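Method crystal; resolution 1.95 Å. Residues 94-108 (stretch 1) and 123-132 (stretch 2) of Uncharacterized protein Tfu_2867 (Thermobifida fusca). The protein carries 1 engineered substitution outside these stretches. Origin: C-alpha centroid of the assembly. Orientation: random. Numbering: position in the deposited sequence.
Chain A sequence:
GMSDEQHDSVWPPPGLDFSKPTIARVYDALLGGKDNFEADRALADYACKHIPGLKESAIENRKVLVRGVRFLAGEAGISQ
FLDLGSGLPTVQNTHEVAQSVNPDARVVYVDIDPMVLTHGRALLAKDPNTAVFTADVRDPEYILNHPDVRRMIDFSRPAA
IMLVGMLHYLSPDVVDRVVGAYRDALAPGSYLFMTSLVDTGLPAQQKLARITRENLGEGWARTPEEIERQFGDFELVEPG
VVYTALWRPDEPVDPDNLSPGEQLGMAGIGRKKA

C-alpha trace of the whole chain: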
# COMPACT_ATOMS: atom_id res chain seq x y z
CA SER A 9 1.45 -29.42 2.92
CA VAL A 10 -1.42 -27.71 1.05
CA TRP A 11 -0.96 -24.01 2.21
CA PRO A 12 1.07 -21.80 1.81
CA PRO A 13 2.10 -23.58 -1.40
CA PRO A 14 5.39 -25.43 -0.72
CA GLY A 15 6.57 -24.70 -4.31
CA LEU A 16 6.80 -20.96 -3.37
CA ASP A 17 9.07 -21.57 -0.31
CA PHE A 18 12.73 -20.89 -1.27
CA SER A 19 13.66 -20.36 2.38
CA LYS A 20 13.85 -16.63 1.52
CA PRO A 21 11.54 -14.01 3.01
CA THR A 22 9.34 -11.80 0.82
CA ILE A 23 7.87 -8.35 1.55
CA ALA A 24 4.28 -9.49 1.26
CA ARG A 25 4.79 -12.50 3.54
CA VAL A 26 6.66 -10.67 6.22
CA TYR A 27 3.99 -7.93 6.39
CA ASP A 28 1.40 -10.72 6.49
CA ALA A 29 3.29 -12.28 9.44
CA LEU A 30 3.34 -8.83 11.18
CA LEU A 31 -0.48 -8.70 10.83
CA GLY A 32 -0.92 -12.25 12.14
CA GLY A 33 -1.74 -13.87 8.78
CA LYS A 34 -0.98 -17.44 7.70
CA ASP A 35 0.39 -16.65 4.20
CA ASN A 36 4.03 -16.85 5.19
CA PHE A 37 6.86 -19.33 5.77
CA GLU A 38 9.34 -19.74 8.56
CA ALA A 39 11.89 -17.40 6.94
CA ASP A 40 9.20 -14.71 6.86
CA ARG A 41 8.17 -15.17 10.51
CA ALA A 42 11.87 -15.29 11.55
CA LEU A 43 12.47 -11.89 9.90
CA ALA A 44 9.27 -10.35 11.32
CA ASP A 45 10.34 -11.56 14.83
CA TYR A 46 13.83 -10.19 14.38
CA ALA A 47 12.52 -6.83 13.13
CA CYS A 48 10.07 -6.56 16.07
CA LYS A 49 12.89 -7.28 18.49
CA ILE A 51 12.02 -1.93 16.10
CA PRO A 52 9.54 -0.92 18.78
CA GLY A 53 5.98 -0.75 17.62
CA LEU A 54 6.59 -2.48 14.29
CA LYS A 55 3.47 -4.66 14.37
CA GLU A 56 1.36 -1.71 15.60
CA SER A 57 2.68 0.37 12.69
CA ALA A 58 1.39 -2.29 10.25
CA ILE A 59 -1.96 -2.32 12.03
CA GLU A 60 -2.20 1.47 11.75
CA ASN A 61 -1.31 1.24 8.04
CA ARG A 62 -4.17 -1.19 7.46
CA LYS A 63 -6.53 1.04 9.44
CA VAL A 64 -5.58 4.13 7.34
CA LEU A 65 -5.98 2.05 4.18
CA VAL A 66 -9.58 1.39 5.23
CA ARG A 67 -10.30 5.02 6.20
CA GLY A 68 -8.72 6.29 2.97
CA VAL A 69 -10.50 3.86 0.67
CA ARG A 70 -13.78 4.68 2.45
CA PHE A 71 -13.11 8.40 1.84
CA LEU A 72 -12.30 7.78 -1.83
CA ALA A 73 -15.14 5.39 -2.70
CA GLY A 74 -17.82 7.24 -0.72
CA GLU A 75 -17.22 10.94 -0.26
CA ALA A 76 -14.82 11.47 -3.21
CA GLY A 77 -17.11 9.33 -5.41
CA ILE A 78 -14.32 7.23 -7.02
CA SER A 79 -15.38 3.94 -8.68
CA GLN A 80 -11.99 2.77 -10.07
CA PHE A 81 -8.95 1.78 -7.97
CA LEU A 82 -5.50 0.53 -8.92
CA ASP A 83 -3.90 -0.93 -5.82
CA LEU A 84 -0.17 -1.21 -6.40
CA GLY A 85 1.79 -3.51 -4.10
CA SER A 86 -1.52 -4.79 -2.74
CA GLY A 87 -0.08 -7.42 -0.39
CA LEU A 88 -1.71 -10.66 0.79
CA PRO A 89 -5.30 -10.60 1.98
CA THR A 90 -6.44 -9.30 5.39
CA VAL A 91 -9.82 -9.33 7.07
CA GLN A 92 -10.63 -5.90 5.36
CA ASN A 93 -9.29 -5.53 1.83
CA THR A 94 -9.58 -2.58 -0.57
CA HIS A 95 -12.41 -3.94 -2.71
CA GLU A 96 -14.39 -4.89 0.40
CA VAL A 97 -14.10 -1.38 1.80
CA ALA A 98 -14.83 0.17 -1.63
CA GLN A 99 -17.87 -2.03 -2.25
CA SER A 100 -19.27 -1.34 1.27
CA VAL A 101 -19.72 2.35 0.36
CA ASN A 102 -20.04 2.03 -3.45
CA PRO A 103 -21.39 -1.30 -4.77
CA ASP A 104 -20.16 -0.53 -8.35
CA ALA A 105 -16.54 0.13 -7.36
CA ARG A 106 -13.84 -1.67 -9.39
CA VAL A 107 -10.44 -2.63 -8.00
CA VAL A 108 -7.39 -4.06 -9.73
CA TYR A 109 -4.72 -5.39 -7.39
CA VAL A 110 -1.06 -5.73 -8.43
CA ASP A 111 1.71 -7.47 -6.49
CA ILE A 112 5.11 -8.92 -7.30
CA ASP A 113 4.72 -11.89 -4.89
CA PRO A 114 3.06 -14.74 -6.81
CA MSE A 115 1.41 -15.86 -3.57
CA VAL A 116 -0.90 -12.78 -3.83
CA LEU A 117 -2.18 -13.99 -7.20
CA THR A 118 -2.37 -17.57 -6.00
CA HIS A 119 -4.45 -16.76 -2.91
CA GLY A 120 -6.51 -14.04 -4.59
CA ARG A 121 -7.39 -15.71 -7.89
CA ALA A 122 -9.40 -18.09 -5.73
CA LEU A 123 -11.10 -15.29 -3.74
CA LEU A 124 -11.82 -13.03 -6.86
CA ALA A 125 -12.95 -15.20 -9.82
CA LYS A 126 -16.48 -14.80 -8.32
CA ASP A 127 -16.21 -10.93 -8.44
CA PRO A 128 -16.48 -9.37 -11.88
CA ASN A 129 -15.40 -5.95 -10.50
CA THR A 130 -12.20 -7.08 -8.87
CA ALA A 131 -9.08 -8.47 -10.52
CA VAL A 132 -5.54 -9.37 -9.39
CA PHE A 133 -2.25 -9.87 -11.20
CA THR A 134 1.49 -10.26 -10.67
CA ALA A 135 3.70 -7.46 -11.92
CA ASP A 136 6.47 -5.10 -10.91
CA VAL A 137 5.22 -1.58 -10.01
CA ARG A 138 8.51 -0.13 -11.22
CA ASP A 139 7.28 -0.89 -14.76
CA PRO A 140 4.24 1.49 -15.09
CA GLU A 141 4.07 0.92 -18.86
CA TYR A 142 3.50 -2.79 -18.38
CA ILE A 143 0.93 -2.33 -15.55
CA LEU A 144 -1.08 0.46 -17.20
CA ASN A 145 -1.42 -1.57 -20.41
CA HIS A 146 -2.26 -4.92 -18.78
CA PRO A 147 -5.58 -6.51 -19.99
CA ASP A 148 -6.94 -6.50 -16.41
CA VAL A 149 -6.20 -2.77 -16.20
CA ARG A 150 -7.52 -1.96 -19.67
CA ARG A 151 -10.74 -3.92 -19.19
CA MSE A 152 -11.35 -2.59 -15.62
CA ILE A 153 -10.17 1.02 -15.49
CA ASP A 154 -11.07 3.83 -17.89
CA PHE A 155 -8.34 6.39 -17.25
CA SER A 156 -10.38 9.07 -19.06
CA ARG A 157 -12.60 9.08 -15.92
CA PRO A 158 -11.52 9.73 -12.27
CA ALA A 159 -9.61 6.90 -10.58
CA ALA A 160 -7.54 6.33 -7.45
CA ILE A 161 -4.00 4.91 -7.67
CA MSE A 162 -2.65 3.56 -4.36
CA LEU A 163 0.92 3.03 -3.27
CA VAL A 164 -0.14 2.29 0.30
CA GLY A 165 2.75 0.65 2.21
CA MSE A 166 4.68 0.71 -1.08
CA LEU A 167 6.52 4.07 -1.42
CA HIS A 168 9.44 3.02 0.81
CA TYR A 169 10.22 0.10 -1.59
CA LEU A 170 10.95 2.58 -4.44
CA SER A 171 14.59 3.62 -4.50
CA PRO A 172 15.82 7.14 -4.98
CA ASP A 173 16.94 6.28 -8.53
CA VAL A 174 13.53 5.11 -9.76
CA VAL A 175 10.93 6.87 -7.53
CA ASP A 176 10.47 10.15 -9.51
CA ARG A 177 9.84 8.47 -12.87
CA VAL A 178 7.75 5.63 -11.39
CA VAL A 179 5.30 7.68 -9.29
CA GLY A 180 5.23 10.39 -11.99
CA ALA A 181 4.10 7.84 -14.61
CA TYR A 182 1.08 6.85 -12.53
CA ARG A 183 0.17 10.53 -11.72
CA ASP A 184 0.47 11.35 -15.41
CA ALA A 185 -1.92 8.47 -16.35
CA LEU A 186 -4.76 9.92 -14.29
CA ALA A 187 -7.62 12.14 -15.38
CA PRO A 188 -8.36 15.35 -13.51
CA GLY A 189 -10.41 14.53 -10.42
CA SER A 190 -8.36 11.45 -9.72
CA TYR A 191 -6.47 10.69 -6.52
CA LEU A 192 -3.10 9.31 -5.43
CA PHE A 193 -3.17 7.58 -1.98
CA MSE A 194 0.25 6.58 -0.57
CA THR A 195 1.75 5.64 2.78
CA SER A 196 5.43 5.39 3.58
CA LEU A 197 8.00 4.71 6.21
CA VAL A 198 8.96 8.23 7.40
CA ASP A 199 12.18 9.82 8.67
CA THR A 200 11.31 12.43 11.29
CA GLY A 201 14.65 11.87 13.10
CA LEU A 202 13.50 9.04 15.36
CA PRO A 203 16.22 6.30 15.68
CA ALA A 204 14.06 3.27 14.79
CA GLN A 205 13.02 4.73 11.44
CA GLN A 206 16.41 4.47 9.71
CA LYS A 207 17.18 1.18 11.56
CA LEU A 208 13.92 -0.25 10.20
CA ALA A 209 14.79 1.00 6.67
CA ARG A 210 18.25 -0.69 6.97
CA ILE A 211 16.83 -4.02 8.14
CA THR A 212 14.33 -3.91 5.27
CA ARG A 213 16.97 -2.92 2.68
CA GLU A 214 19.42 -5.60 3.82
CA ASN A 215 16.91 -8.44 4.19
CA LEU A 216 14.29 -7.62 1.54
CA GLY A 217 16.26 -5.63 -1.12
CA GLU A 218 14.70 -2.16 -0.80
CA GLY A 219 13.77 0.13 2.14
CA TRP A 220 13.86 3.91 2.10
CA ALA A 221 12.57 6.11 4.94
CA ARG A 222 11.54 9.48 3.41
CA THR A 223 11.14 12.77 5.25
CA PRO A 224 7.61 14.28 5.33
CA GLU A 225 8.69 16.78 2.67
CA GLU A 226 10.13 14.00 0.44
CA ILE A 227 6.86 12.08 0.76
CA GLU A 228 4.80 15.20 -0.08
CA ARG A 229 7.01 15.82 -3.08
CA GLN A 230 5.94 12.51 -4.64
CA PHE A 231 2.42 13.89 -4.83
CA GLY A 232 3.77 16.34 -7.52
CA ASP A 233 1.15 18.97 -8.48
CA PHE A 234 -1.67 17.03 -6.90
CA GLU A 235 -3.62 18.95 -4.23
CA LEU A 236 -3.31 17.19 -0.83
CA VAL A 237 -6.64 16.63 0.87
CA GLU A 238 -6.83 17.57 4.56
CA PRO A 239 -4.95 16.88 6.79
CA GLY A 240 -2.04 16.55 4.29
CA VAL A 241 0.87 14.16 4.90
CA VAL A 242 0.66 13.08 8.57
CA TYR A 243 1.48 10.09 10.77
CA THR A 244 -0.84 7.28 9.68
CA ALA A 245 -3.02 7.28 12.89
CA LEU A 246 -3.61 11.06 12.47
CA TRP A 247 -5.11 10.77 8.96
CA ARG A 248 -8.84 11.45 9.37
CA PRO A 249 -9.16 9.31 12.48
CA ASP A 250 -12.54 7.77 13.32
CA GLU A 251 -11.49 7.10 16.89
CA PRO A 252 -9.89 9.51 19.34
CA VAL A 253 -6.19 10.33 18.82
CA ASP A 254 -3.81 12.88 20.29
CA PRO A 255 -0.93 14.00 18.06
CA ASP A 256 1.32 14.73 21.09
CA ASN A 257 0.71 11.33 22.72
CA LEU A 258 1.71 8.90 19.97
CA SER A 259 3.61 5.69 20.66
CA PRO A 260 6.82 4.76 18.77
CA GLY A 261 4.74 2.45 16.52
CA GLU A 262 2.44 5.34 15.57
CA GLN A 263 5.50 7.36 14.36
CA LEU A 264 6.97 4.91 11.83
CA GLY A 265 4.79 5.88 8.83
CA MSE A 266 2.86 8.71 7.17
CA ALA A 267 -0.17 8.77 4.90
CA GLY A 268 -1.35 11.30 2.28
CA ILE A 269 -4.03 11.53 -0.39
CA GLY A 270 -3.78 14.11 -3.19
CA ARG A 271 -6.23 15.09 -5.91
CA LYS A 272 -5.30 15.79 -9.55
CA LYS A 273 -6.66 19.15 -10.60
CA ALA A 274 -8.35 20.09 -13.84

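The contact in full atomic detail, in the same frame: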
# COMPACT_ATOMS: atom_id res chain seq x y z
N THR A 94 -9.15 -3.75 0.23
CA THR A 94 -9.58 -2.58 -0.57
C THR A 94 -10.94 -2.71 -1.22
O THR A 94 -11.79 -1.84 -1.02
CB THR A 94 -8.54 -2.25 -1.62
OG1 THR A 94 -7.31 -2.03 -0.94
CG2 THR A 94 -8.93 -1.00 -2.45
N HIS A 95 -11.15 -3.78 -1.98
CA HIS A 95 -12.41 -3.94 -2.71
C HIS A 95 -13.63 -4.12 -1.78
O HIS A 95 -14.77 -3.74 -2.12
CB HIS A 95 -12.28 -5.08 -3.72
CG HIS A 95 -12.45 -6.45 -3.15
ND1 HIS A 95 -11.42 -7.15 -2.57
CD2 HIS A 95 -13.52 -7.29 -3.16
CE1 HIS A 95 -11.84 -8.35 -2.20
NE2 HIS A 95 -13.12 -8.46 -2.55
N GLU A 96 -13.37 -4.69 -0.62
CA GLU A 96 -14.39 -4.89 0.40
C GLU A 96 -14.79 -3.55 1.00
O GLU A 96 -15.95 -3.23 1.12
CB GLU A 96 -13.86 -5.86 1.47
CG GLU A 96 -13.71 -7.31 0.94
CD GLU A 96 -12.73 -8.18 1.77
OE1 GLU A 96 -12.12 -7.69 2.75
OE2 GLU A 96 -12.58 -9.37 1.41
N VAL A 97 -13.81 -2.74 1.37
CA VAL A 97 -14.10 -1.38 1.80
C VAL A 97 -14.81 -0.59 0.70
O VAL A 97 -15.86 0.00 0.94
CB VAL A 97 -12.79 -0.65 2.19
CG1 VAL A 97 -13.14 0.66 2.85
CG2 VAL A 97 -12.01 -1.54 3.14
N ALA A 98 -14.27 -0.61 -0.52
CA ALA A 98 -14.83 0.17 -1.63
C ALA A 98 -16.26 -0.24 -1.90
O ALA A 98 -17.15 0.60 -2.05
CB ALA A 98 -13.98 0.02 -2.90
N GLN A 99 -16.51 -1.55 -1.93
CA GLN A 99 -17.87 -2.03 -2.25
C GLN A 99 -18.87 -1.79 -1.12
O GLN A 99 -20.08 -1.71 -1.38
CB GLN A 99 -17.86 -3.50 -2.64
CG GLN A 99 -17.05 -3.82 -3.93
CD GLN A 99 -17.15 -5.26 -4.30
OE1 GLN A 99 -18.12 -5.92 -3.94
NE2 GLN A 99 -16.19 -5.77 -5.04
N SER A 100 -18.39 -1.67 0.12
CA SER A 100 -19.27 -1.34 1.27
C SER A 100 -19.90 0.04 1.16
O SER A 100 -21.02 0.23 1.61
CB SER A 100 -18.52 -1.46 2.62
OG SER A 100 -17.60 -0.39 2.83
N VAL A 101 -19.18 1.00 0.56
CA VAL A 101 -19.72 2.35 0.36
C VAL A 101 -20.22 2.59 -1.07
O VAL A 101 -21.00 3.50 -1.29
CB VAL A 101 -18.70 3.46 0.76
CG1 VAL A 101 -18.33 3.34 2.22
CG2 VAL A 101 -17.46 3.43 -0.08
N ASN A 102 -19.79 1.77 -2.02
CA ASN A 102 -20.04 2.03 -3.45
C ASN A 102 -20.07 0.69 -4.17
O ASN A 102 -19.03 0.20 -4.61
CB ASN A 102 -18.90 2.92 -3.99
CG ASN A 102 -19.04 3.27 -5.48
OD1 ASN A 102 -19.94 2.80 -6.19
ND2 ASN A 102 -18.11 4.12 -5.95
N PRO A 103 -21.26 0.08 -4.24
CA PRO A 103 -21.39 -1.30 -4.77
C PRO A 103 -20.79 -1.53 -6.17
O PRO A 103 -20.41 -2.66 -6.48
CB PRO A 103 -22.91 -1.54 -4.79
CG PRO A 103 -23.47 -0.57 -3.81
CD PRO A 103 -22.58 0.64 -3.85
N ASP A 104 -20.72 -0.47 -6.98
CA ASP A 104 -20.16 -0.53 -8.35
C ASP A 104 -18.64 -0.38 -8.46
O ASP A 104 -18.12 -0.43 -9.57
CB ASP A 104 -20.73 0.61 -9.19
CG ASP A 104 -22.22 0.56 -9.27
OD1 ASP A 104 -22.76 -0.57 -9.17
OD2 ASP A 104 -22.82 1.65 -9.43
N ALA A 105 -17.96 -0.17 -7.34
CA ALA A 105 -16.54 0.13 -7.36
C ALA A 105 -15.77 -1.03 -7.99
O ALA A 105 -16.16 -2.20 -7.82
CB ALA A 105 -16.04 0.40 -5.94
N ARG A 106 -14.68 -0.69 -8.69
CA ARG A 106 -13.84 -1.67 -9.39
C ARG A 106 -12.41 -1.53 -8.93
O ARG A 106 -11.91 -0.40 -8.84
CB ARG A 106 -13.94 -1.47 -10.90
CG ARG A 106 -15.35 -1.75 -11.44
CD ARG A 106 -15.38 -1.80 -12.96
NE ARG A 106 -14.79 -0.58 -13.52
CZ ARG A 106 -15.42 0.59 -13.66
NH1 ARG A 106 -16.69 0.75 -13.29
NH2 ARG A 106 -14.76 1.62 -14.18
N VAL A 107 -11.79 -2.66 -8.56
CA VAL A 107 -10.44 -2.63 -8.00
C VAL A 107 -9.58 -3.65 -8.73
O VAL A 107 -10.01 -4.80 -8.97
CB VAL A 107 -10.42 -2.94 -6.45
CG1 VAL A 107 -9.01 -2.88 -5.90
CG2 VAL A 107 -11.32 -1.94 -5.69
N VAL A 108 -8.38 -3.21 -9.11
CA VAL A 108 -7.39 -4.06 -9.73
C VAL A 108 -6.19 -4.07 -8.80
O VAL A 108 -5.62 -3.02 -8.54
CB VAL A 108 -6.99 -3.55 -11.13
CG1 VAL A 108 -5.79 -4.38 -11.68
CG2 VAL A 108 -8.22 -3.56 -12.09
N LEU A 123 -10.14 -16.23 -4.35
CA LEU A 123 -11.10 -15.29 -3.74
C LEU A 123 -11.87 -14.37 -4.77
O LEU A 123 -13.00 -13.97 -4.48
CB LEU A 123 -10.43 -14.43 -2.63
CG LEU A 123 -9.66 -15.07 -1.42
CD1 LEU A 123 -8.60 -14.13 -0.84
CD2 LEU A 123 -10.57 -15.51 -0.28
N LEU A 124 -11.29 -14.08 -5.95
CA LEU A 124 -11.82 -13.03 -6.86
C LEU A 124 -12.32 -13.44 -8.25
O LEU A 124 -12.66 -12.56 -9.05
CB LEU A 124 -10.78 -11.94 -7.08
CG LEU A 124 -10.23 -11.23 -5.87
CD1 LEU A 124 -9.18 -10.33 -6.36
CD2 LEU A 124 -11.30 -10.44 -5.10
N ALA A 125 -12.34 -14.73 -8.55
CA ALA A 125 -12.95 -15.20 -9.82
C ALA A 125 -14.49 -15.02 -9.78
O ALA A 125 -15.13 -14.84 -10.82
CB ALA A 125 -12.58 -16.65 -10.11
N LYS A 126 -15.05 -15.04 -8.56
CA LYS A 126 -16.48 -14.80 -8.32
C LYS A 126 -16.90 -13.29 -8.36
O LYS A 126 -18.10 -12.98 -8.34
CB LYS A 126 -16.90 -15.40 -6.95
CG LYS A 126 -16.77 -16.92 -6.82
N ASP A 127 -15.93 -12.38 -8.42
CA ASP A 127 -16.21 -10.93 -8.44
C ASP A 127 -15.82 -10.32 -9.78
O ASP A 127 -14.65 -10.21 -10.11
CB ASP A 127 -15.48 -10.23 -7.29
CG ASP A 127 -15.87 -8.76 -7.13
OD1 ASP A 127 -16.67 -8.22 -7.95
OD2 ASP A 127 -15.35 -8.13 -6.18
N PRO A 128 -16.82 -9.90 -10.57
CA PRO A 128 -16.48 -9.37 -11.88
C PRO A 128 -15.86 -7.99 -11.80
O PRO A 128 -15.30 -7.55 -12.79
CB PRO A 128 -17.83 -9.30 -12.59
CG PRO A 128 -18.83 -9.14 -11.51
CD PRO A 128 -18.28 -9.88 -10.33
N ASN A 129 -15.97 -7.31 -10.66
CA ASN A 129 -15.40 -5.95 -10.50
C ASN A 129 -14.09 -5.89 -9.79
O ASN A 129 -13.63 -4.80 -9.43
CB ASN A 129 -16.38 -5.03 -9.79
CG ASN A 129 -17.67 -4.86 -10.58
OD1 ASN A 129 -18.67 -4.44 -10.03
ND2 ASN A 129 -17.65 -5.20 -11.87
N THR A 130 -13.47 -7.05 -9.59
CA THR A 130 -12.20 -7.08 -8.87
C THR A 130 -11.28 -8.06 -9.57
O THR A 130 -11.69 -9.14 -9.96
CB THR A 130 -12.43 -7.46 -7.38
OG1 THR A 130 -13.48 -6.65 -6.83
CG2 THR A 130 -11.19 -7.26 -6.57
N ALA A 131 -10.05 -7.65 -9.80
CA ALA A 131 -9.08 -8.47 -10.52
C ALA A 131 -7.74 -8.35 -9.81
O ALA A 131 -7.54 -7.40 -9.05
CB ALA A 131 -8.95 -7.99 -11.97
N VAL A 132 -6.87 -9.34 -10.00
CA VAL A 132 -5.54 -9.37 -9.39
C VAL A 132 -4.52 -9.86 -10.41
O VAL A 132 -4.80 -10.73 -11.20
CB VAL A 132 -5.51 -10.26 -8.10
CG1 VAL A 132 -5.86 -11.70 -8.40
CG2 VAL A 132 -4.14 -10.15 -7.38
O HOH W 1 -14.49 -4.12 -6.25
O HOH W 2 -18.46 -3.79 -7.33

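Stretch 1 runs from a helix (94-101) through a turn into a short strand (106-108), and both the helix and the strand meet stretch 2. Together the two stretches bury 429 Å².

On the helix, His95 and Gln99 point toward stretch 2, one turn apart. The His95 ring, with chi1 in p, lies flat against two methyl groups. Leu124 CD2 sits 3.9 Å from the centroid of the His95 ring and Thr130 CG2 sits 4.1 Å from it, both over the same face. A flat ring suits this place because it offers a broad surface to both methyls.

Gln99 extends its amide to the Asp127 carboxylate. Gln99 NE2 donates to Asp127 OD2 at 2.8 Å. Asp127 OD2 also accepts a very short hydrogen bond, 2.5 Å, from Thr130 OG1. Asp127 OD1 accepts from Asn129 N at 2.9 Å, so this one carboxylate both braces its own turn (127-130) and holds the helix. Water 1 links the group further: it accepts from Gln99 NE2 and donates to Thr130 OG1 and Ala105 O.

The helix gives way at Asn102 to a type I turn, 102-105, closed by Ala105 N to Asn102 O at 3.0 Å. Here the side chains of Pro103, Asp104 and Ala105 point away. Asn129 fills the space beside the turn, its CB 3.5 Å from Ala105 O, and has the largest covered area of any residue here.

From Arg106 the backbones pair as parallel strands. The aliphatic part of Arg106 packs on Asn129, CG to CB 3.8 Å. Val107 N donates to Asn129 O at 3.0 Å, and Ala131 N donates to Val107 O at 3.0 Å. Val107 and Thr130 share one face of the sheet; Val108 and Ala131 share the other. All four are buried, and the small Ala131 lies 4.5 Å from Val108, CB to CG2.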